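PDB 4UUR: putative hemoglobin-like oxygen-binding protein from Pseudoalteromonas haloplanktis, which binds heme b and, as a cold-adapted group II truncated hemoglobin, probably binds oxygen. Local coordinates for residues T23-L28 with S74-P80; A36-F41 with T116-E120. The contacts are given in a common frame with arbitrary orientation. Numbering follows the deposited sequence.

Interaction 1. Residues T23-L28 with S74-P80; sequences TPYEIL and SGWLGGP
The short helix 24-27 abuts the C-terminal end of helix 63-76. The two backbones are nearest at Tyr25 and Leu77, with CA atoms 4.8 Å apart. A capping box opens the short helix: Glu26 N donates to Thr23 OG1 (3.1 Å), and Thr23 N donates to Glu26 OE1 (2.7 Å). A Schellman motif ends the long one. Gly78 has positive phi (102°), Gly79 N bonds back to Ser74 O (2.6 Å) and Gly78 N to Gly75 O (3.0 Å). Ser74 OG, with chi1 t, also donates to Pro80 O at 2.5 Å.

One hydrogen bond joins the segments, from Tyr25 N to Leu77 O (2.9 Å). Leu77 lies just past the last residue of helix 63-76.

Tyr25, with chi1 t, lays its ring against the turn. Gly79 CA sits over the ring face, 3.5 Å from the centroid of the Tyr25 ring, a CH-pi contact. A CB on Gly79 would clash with that ring. Tyr25 OH comes 3.8 Å from Pro80 CD.

Apolar packing centres on Leu77, with chi1 m and chi2 t. Its CD2 meets Pro24 CB at 3.8 Å, and its CD1 meets Leu28 CD1 at 4.1 Å.

This is structural packing within the truncated globin fold; the Leu77 side chain is about 9 Å from the heme. Helix 124-141 borders the contact: Leu126 touches Pro24 and Ile27, while Phe134 meets the Trp76 ring.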
ATOM      1  N   THR A  23     -12.752 -11.764  -7.026  1.00 52.28           N
ATOM      2  CA  THR A  23     -12.139 -10.638  -6.300  1.00 50.89           C
ATOM      3  C   THR A  23     -10.690 -10.393  -6.723  1.00 54.33           C
ATOM      4  O   THR A  23     -10.020 -11.310  -7.231  1.00 56.33           O
ATOM      5  CB  THR A  23     -12.138 -10.894  -4.786  1.00 54.16           C
ATOM      6  OG1 THR A  23     -11.345 -12.045  -4.473  1.00 47.23           O
ATOM      7  CG2 THR A  23     -13.568 -11.121  -4.283  1.00 55.84           C
ATOM      8  N   PRO A  24     -10.192  -9.156  -6.512  1.00 53.72           N
ATOM      9  CA  PRO A  24      -8.784  -8.848  -6.722  1.00 48.48           C
ATOM     10  C   PRO A  24      -7.872  -9.844  -6.015  1.00 46.91           C
ATOM     11  O   PRO A  24      -6.898 -10.324  -6.594  1.00 48.75           O
ATOM     12  CB  PRO A  24      -8.658  -7.443  -6.132  1.00 48.82           C
ATOM     13  CG  PRO A  24      -9.962  -6.824  -6.465  1.00 52.18           C
ATOM     14  CD  PRO A  24     -10.954  -7.935  -6.189  1.00 52.43           C
ATOM     15  N   TYR A  25      -8.209 -10.189  -4.785  1.00 47.15           N
ATOM     16  CA  TYR A  25      -7.469 -11.199  -4.048  1.00 45.49           C
ATOM     17  C   TYR A  25      -7.386 -12.474  -4.838  1.00 52.24           C
ATOM     18  O   TYR A  25      -6.314 -13.086  -4.926  1.00 54.51           O
ATOM     19  CB  TYR A  25      -8.158 -11.461  -2.735  1.00 43.59           C
ATOM     20  CG  TYR A  25      -7.444 -12.395  -1.802  1.00 39.35           C
ATOM     21  CD1 TYR A  25      -6.388 -11.934  -1.030  1.00 39.09           C
ATOM     22  CD2 TYR A  25      -7.864 -13.712  -1.638  1.00 35.78           C
ATOM     23  CE1 TYR A  25      -5.735 -12.755  -0.143  1.00 37.76           C
ATOM     24  CE2 TYR A  25      -7.216 -14.552  -0.749  1.00 36.71           C
ATOM     25  CZ  TYR A  25      -6.157 -14.066  -0.005  1.00 38.41           C
ATOM     26  OH  TYR A  25      -5.474 -14.868   0.865  1.00 35.22           O
ATOM     27  N   GLU A  26      -8.510 -12.893  -5.418  1.00 53.88           N
ATOM     28  CA  GLU A  26      -8.536 -14.186  -6.131  1.00 55.96           C
ATOM     29  C   GLU A  26      -7.694 -14.119  -7.411  1.00 45.69           C
ATOM     30  O   GLU A  26      -6.860 -14.975  -7.630  1.00 44.44           O
ATOM     31  CB  GLU A  26      -9.975 -14.637  -6.448  1.00 61.21           C
ATOM     32  CG  GLU A  26     -10.791 -15.095  -5.228  1.00 63.17           C
ATOM     33  CD  GLU A  26     -12.308 -15.234  -5.518  1.00 71.10           C
ATOM     34  OE1 GLU A  26     -12.975 -14.266  -6.008  1.00 58.70           O
ATOM     35  OE2 GLU A  26     -12.845 -16.341  -5.239  1.00 71.23           O
ATOM     36  N   ILE A  27      -7.914 -13.075  -8.200  1.00 39.71           N
ATOM     37  CA  ILE A  27      -7.229 -12.841  -9.439  1.00 40.76           C
ATOM     38  C   ILE A  27      -5.703 -12.786  -9.253  1.00 43.26           C
ATOM     39  O   ILE A  27      -4.972 -13.363 -10.031  1.00 41.92           O
ATOM     40  CB  ILE A  27      -7.733 -11.525 -10.076  1.00 44.09           C
ATOM     41  CG1 ILE A  27      -9.204 -11.669 -10.466  1.00 43.44           C
ATOM     42  CG2 ILE A  27      -6.897 -11.137 -11.303  1.00 46.29           C
ATOM     43  CD1 ILE A  27      -9.843 -10.372 -10.899  1.00 42.59           C
ATOM     44  N   LEU A  28      -5.238 -12.112  -8.197  1.00 47.29           N
ATOM     45  CA  LEU A  28      -3.803 -12.004  -7.872  1.00 45.40           C
ATOM     46  C   LEU A  28      -3.174 -13.227  -7.191  1.00 43.71           C
ATOM     47  O   LEU A  28      -2.018 -13.155  -6.807  1.00 44.44           O
ATOM     48  CB  LEU A  28      -3.574 -10.795  -6.971  1.00 45.08           C
ATOM     49  CG  LEU A  28      -4.049  -9.481  -7.582  1.00 43.62           C
ATOM     50  CD1 LEU A  28      -4.282  -8.499  -6.463  1.00 44.01           C
ATOM     51  CD2 LEU A  28      -3.060  -8.939  -8.607  1.00 45.34           C
ATOM     52  N   SER A  74      -4.689  -8.157   2.408  1.00 38.10           N
ATOM     53  CA  SER A  74      -5.526  -9.341   2.325  1.00 41.38           C
ATOM     54  C   SER A  74      -7.039  -9.022   2.406  1.00 42.78           C
ATOM     55  O   SER A  74      -7.798  -9.527   1.611  1.00 48.34           O
ATOM     56  CB  SER A  74      -5.171 -10.371   3.369  1.00 43.54           C
ATOM     57  OG  SER A  74      -6.224 -11.342   3.419  1.00 49.13           O
ATOM     58  N   GLY A  75      -7.477  -8.164   3.317  1.00 39.79           N
ATOM     59  CA  GLY A  75      -8.879  -7.814   3.364  1.00 40.33           C
ATOM     60  C   GLY A  75      -9.318  -6.760   2.377  1.00 39.95           C
ATOM     61  O   GLY A  75     -10.378  -6.848   1.795  1.00 41.00           O
ATOM     62  N   TRP A  76      -8.513  -5.731   2.173  1.00 40.61           N
ATOM     63  CA  TRP A  76      -8.875  -4.705   1.190  1.00 40.61           C
ATOM     64  C   TRP A  76      -9.082  -5.280  -0.224  1.00 42.55           C
ATOM     65  O   TRP A  76      -9.755  -4.660  -1.052  1.00 41.96           O
ATOM     66  CB  TRP A  76      -7.791  -3.650   1.144  1.00 37.21           C
ATOM     67  CG  TRP A  76      -8.143  -2.464   0.402  1.00 37.63           C
ATOM     68  CD1 TRP A  76      -8.981  -1.488   0.803  1.00 40.93           C
ATOM     69  CD2 TRP A  76      -7.590  -2.035  -0.858  1.00 38.25           C
ATOM     70  NE1 TRP A  76      -9.018  -0.475  -0.140  1.00 37.46           N
ATOM     71  CE2 TRP A  76      -8.183  -0.805  -1.176  1.00 37.23           C
ATOM     72  CE3 TRP A  76      -6.648  -2.583  -1.745  1.00 39.30           C
ATOM     73  CZ2 TRP A  76      -7.864  -0.094  -2.343  1.00 39.38           C
ATOM     74  CZ3 TRP A  76      -6.349  -1.904  -2.903  1.00 36.86           C
ATOM     75  CH2 TRP A  76      -6.945  -0.663  -3.192  1.00 40.94           C
ATOM     76  N   LEU A  77      -8.456  -6.425  -0.506  1.00 42.43           N
ATOM     77  CA  LEU A  77      -8.621  -7.130  -1.805  1.00 45.10           C
ATOM     78  C   LEU A  77      -9.660  -8.307  -1.779  1.00 50.87           C
ATOM     79  O   LEU A  77      -9.927  -8.947  -2.805  1.00 59.63           O
ATOM     80  CB  LEU A  77      -7.266  -7.674  -2.272  1.00 39.70           C
ATOM     81  CG  LEU A  77      -6.088  -6.728  -2.504  1.00 38.44           C
ATOM     82  CD1 LEU A  77      -4.812  -7.541  -2.530  1.00 36.81           C
ATOM     83  CD2 LEU A  77      -6.202  -5.873  -3.761  1.00 34.95           C
ATOM     84  N   GLY A  78     -10.225  -8.610  -0.615  1.00 48.94           N
ATOM     85  CA  GLY A  78     -11.324  -9.563  -0.522  1.00 43.49           C
ATOM     86  C   GLY A  78     -10.879 -10.893  -0.024  1.00 42.93           C
ATOM     87  O   GLY A  78     -11.505 -11.858  -0.319  1.00 54.69           O
ATOM     88  N   GLY A  79      -9.750 -10.974   0.659  1.00 44.16           N
ATOM     89  CA  GLY A  79      -9.314 -12.207   1.310  1.00 45.06           C
ATOM     90  C   GLY A  79      -9.682 -12.092   2.770  1.00 45.09           C
ATOM     91  O   GLY A  79     -10.503 -11.263   3.125  1.00 47.31           O
ATOM     92  N   PRO A  80      -9.076 -12.912   3.631  1.00 47.97           N
ATOM     93  CA  PRO A  80      -9.301 -12.698   5.052  1.00 52.86           C
ATOM     94  C   PRO A  80      -8.951 -11.277   5.526  1.00 58.70           C
ATOM     95  O   PRO A  80      -7.835 -10.820   5.301  1.00 60.48           O
ATOM     96  CB  PRO A  80      -8.382 -13.726   5.729  1.00 52.96           C
ATOM     97  CG  PRO A  80      -7.692 -14.491   4.671  1.00 48.59           C
ATOM     98  CD  PRO A  80      -8.264 -14.104   3.345  1.00 47.60           C
TER

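Interaction 2. Residues A36-F41 with T116-E120; sequences AIANRF and TLDLE
The axes of segments 36-41 and 116-120, on helices 31-45 and 103-120, come within 9.7 Å and cross at 134° between N-to-C directions. Both segments are helical throughout. The nearest CA atoms are those of Phe41 and Thr116, 5.6 Å apart.

Thr116 points toward the other helix with chi1 m. Its CG2 lies 3.5 Å from Ile37 O and 3.8 Å from Ile37 CG2. Its OG1 sits 3.3 Å from Phe41 CA, but its hydrogen bond goes to Cys112 O in its own helix. Ile37 takes chi1 m and chi2 t. This brings its CD1 to 4.2 Å from Leu117 CD2 and its CG1 to 3.8 Å from Glu120 CB.

This is packing within the globin fold, close to the heme pocket. The side chain of Phe41, chi1 t, is about 7 Å from the heme and about 9 Å from that of His96, the axial iron ligand. The Phe41 ring meets those of Trp109 and Phe69.

A salt bridge lies on the more exposed side, between two partly exposed residues. Arg40 starts with chi1 t, then bends through chi2 p and chi3 p. Its NE and NH2 both donate to Glu120 OE2, each at 2.9 Å. Glu120 folds with chi1 and chi2 both m, and its OE1 is 3.3 Å from Ala36 CB. Leu119 CD1 lies over one face of the Arg40 guanidinium, 4.2 Å from Arg40 NH1.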
ATOM      1  N   ALA A  36       3.416 -10.545  -1.971  1.00 33.51           N
ATOM      2  CA  ALA A  36       4.349 -10.041  -2.985  1.00 34.88           C
ATOM      3  C   ALA A  36       4.177  -8.571  -3.272  1.00 31.32           C
ATOM      4  O   ALA A  36       5.149  -7.906  -3.511  1.00 34.60           O
ATOM      5  CB  ALA A  36       4.253 -10.833  -4.290  1.00 35.58           C
ATOM      6  N   ILE A  37       2.954  -8.062  -3.275  1.00 33.53           N
ATOM      7  CA  ILE A  37       2.719  -6.623  -3.446  1.00 32.97           C
ATOM      8  C   ILE A  37       3.266  -5.762  -2.273  1.00 32.54           C
ATOM      9  O   ILE A  37       3.917  -4.698  -2.464  1.00 30.62           O
ATOM     10  CB  ILE A  37       1.226  -6.346  -3.672  1.00 33.29           C
ATOM     11  CG1 ILE A  37       0.843  -6.888  -5.049  1.00 37.26           C
ATOM     12  CG2 ILE A  37       0.885  -4.851  -3.549  1.00 29.02           C
ATOM     13  CD1 ILE A  37      -0.627  -6.763  -5.391  1.00 39.07           C
ATOM     14  N   ALA A  38       2.985  -6.219  -1.069  1.00 29.86           N
ATOM     15  CA  ALA A  38       3.391  -5.522   0.124  1.00 30.18           C
ATOM     16  C   ALA A  38       4.914  -5.452   0.164  1.00 30.67           C
ATOM     17  O   ALA A  38       5.510  -4.400   0.431  1.00 30.08           O
ATOM     18  CB  ALA A  38       2.851  -6.262   1.349  1.00 30.73           C
ATOM     19  N   ASN A  39       5.552  -6.582  -0.118  1.00 27.66           N
ATOM     20  CA  ASN A  39       6.970  -6.643  -0.057  1.00 27.70           C
ATOM     21  C   ASN A  39       7.665  -5.912  -1.146  1.00 26.04           C
ATOM     22  O   ASN A  39       8.666  -5.308  -0.873  1.00 26.99           O
ATOM     23  CB  ASN A  39       7.488  -8.074   0.061  1.00 29.01           C
ATOM     24  CG  ASN A  39       7.357  -8.592   1.473  1.00 30.83           C
ATOM     25  OD1 ASN A  39       7.835  -7.991   2.425  1.00 32.35           O
ATOM     26  ND2 ASN A  39       6.634  -9.644   1.622  1.00 35.63           N
ATOM     27  N   ARG A  40       7.173  -6.005  -2.364  1.00 25.26           N
ATOM     28  CA  ARG A  40       7.731  -5.275  -3.507  1.00 25.70           C
ATOM     29  C   ARG A  40       7.631  -3.760  -3.285  1.00 25.81           C
ATOM     30  O   ARG A  40       8.562  -3.019  -3.596  1.00 25.75           O
ATOM     31  CB  ARG A  40       6.931  -5.611  -4.742  1.00 28.36           C
ATOM     32  CG  ARG A  40       7.287  -4.809  -6.005  1.00 31.79           C
ATOM     33  CD  ARG A  40       8.516  -5.334  -6.696  1.00 29.56           C
ATOM     34  NE  ARG A  40       8.196  -6.586  -7.360  1.00 29.08           N
ATOM     35  CZ  ARG A  40       9.058  -7.318  -8.058  1.00 29.88           C
ATOM     36  NH1 ARG A  40      10.335  -6.978  -8.198  1.00 32.54           N
ATOM     37  NH2 ARG A  40       8.629  -8.400  -8.642  1.00 30.47           N
ATOM     38  N   PHE A  41       6.494  -3.315  -2.753  1.00 24.66           N
ATOM     39  CA  PHE A  41       6.249  -1.906  -2.432  1.00 25.98           C
ATOM     40  C   PHE A  41       7.363  -1.335  -1.553  1.00 25.84           C
ATOM     41  O   PHE A  41       7.958  -0.324  -1.890  1.00 27.40           O
ATOM     42  CB  PHE A  41       4.877  -1.754  -1.721  1.00 25.44           C
ATOM     43  CG  PHE A  41       4.547  -0.343  -1.324  1.00 27.75           C
ATOM     44  CD1 PHE A  41       4.340   0.640  -2.277  1.00 29.36           C
ATOM     45  CD2 PHE A  41       4.492   0.017  -0.008  1.00 32.03           C
ATOM     46  CE1 PHE A  41       4.070   1.939  -1.908  1.00 29.16           C
ATOM     47  CE2 PHE A  41       4.189   1.303   0.363  1.00 30.98           C
ATOM     48  CZ  PHE A  41       3.959   2.260  -0.587  1.00 30.02           C
ATOM     49  N   THR A 116       5.007  -1.064  -8.376  1.00 26.54           N
ATOM     50  CA  THR A 116       4.701  -2.357  -7.815  1.00 25.55           C
ATOM     51  C   THR A 116       3.606  -3.067  -8.628  1.00 25.92           C
ATOM     52  O   THR A 116       3.712  -4.256  -8.938  1.00 26.34           O
ATOM     53  CB  THR A 116       4.211  -2.188  -6.345  1.00 25.03           C
ATOM     54  OG1 THR A 116       5.305  -1.709  -5.546  1.00 26.03           O
ATOM     55  CG2 THR A 116       3.653  -3.504  -5.748  1.00 22.85           C
ATOM     56  N   LEU A 117       2.522  -2.356  -8.892  1.00 24.17           N
ATOM     57  CA  LEU A 117       1.374  -2.927  -9.589  1.00 27.03           C
ATOM     58  C   LEU A 117       1.671  -3.278 -11.056  1.00 27.90           C
ATOM     59  O   LEU A 117       1.211  -4.328 -11.529  1.00 27.07           O
ATOM     60  CB  LEU A 117       0.162  -2.001  -9.502  1.00 26.93           C
ATOM     61  CG  LEU A 117      -0.378  -1.872  -8.073  1.00 27.52           C
ATOM     62  CD1 LEU A 117      -1.463  -0.831  -8.002  1.00 28.59           C
ATOM     63  CD2 LEU A 117      -0.896  -3.176  -7.556  1.00 30.55           C
ATOM     64  N   ASP A 118       2.476  -2.462 -11.734  1.00 28.21           N
ATOM     65  CA  ASP A 118       3.023  -2.868 -13.038  1.00 30.82           C
ATOM     66  C   ASP A 118       3.746  -4.218 -12.971  1.00 29.53           C
ATOM     67  O   ASP A 118       3.590  -5.065 -13.860  1.00 27.92           O
ATOM     68  CB  ASP A 118       3.993  -1.804 -13.625  1.00 30.18           C
ATOM     69  CG  ASP A 118       3.264  -0.592 -14.153  1.00 33.14           C
ATOM     70  OD1 ASP A 118       2.019  -0.626 -14.151  1.00 33.60           O
ATOM     71  OD2 ASP A 118       3.912   0.421 -14.509  1.00 33.64           O
ATOM     72  N   LEU A 119       4.556  -4.432 -11.949  1.00 28.40           N
ATOM     73  CA  LEU A 119       5.282  -5.696 -11.932  1.00 30.02           C
ATOM     74  C   LEU A 119       4.436  -6.861 -11.402  1.00 27.89           C
ATOM     75  O   LEU A 119       4.707  -7.999 -11.728  1.00 27.50           O
ATOM     76  CB  LEU A 119       6.575  -5.569 -11.142  1.00 31.57           C
ATOM     77  CG  LEU A 119       7.704  -4.831 -11.841  1.00 32.43           C
ATOM     78  CD1 LEU A 119       8.631  -4.206 -10.835  1.00 36.86           C
ATOM     79  CD2 LEU A 119       8.462  -5.737 -12.759  1.00 33.31           C
ATOM     80  N   GLU A 120       3.410  -6.608 -10.611  1.00 27.15           N
ATOM     81  CA  GLU A 120       2.763  -7.736  -9.859  1.00 30.14           C
ATOM     82  C   GLU A 120       1.448  -8.138 -10.445  1.00 30.20           C
ATOM     83  O   GLU A 120       0.973  -9.230 -10.191  1.00 36.24           O
ATOM     84  CB  GLU A 120       2.569  -7.412  -8.350  1.00 28.63           C
ATOM     85  CG  GLU A 120       3.874  -7.239  -7.574  1.00 31.72           C
ATOM     86  CD  GLU A 120       4.706  -8.536  -7.483  1.00 33.83           C
ATOM     87  OE1 GLU A 120       4.113  -9.642  -7.378  1.00 36.39           O
ATOM     88  OE2 GLU A 120       5.960  -8.473  -7.496  1.00 31.98           O
TER

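How the interactions relate
The centres of the two interactions are 14 Å apart. Their segments alternate along the chain: 23-28, 36-41, 74-80, then 116-120. Helix 24-27 of interaction 1 is followed directly by helix 31-45 of interaction 2. The contacts touch where Leu28 CD1 packs on Ile37 CD1 at 4.2 Å. Interaction 1 lies nearer the edge of the chain, about 13 Å from its centre, and interaction 2 about 9 Å from it. Leu117 of interaction 2 and Trp76, in segment 74-80 but not touching 23-28, both touch Phe134 of helix 124-141. Together the contacts tie the N-terminal helices to helices 63-76 and 103-120 of a single all-helical globin domain.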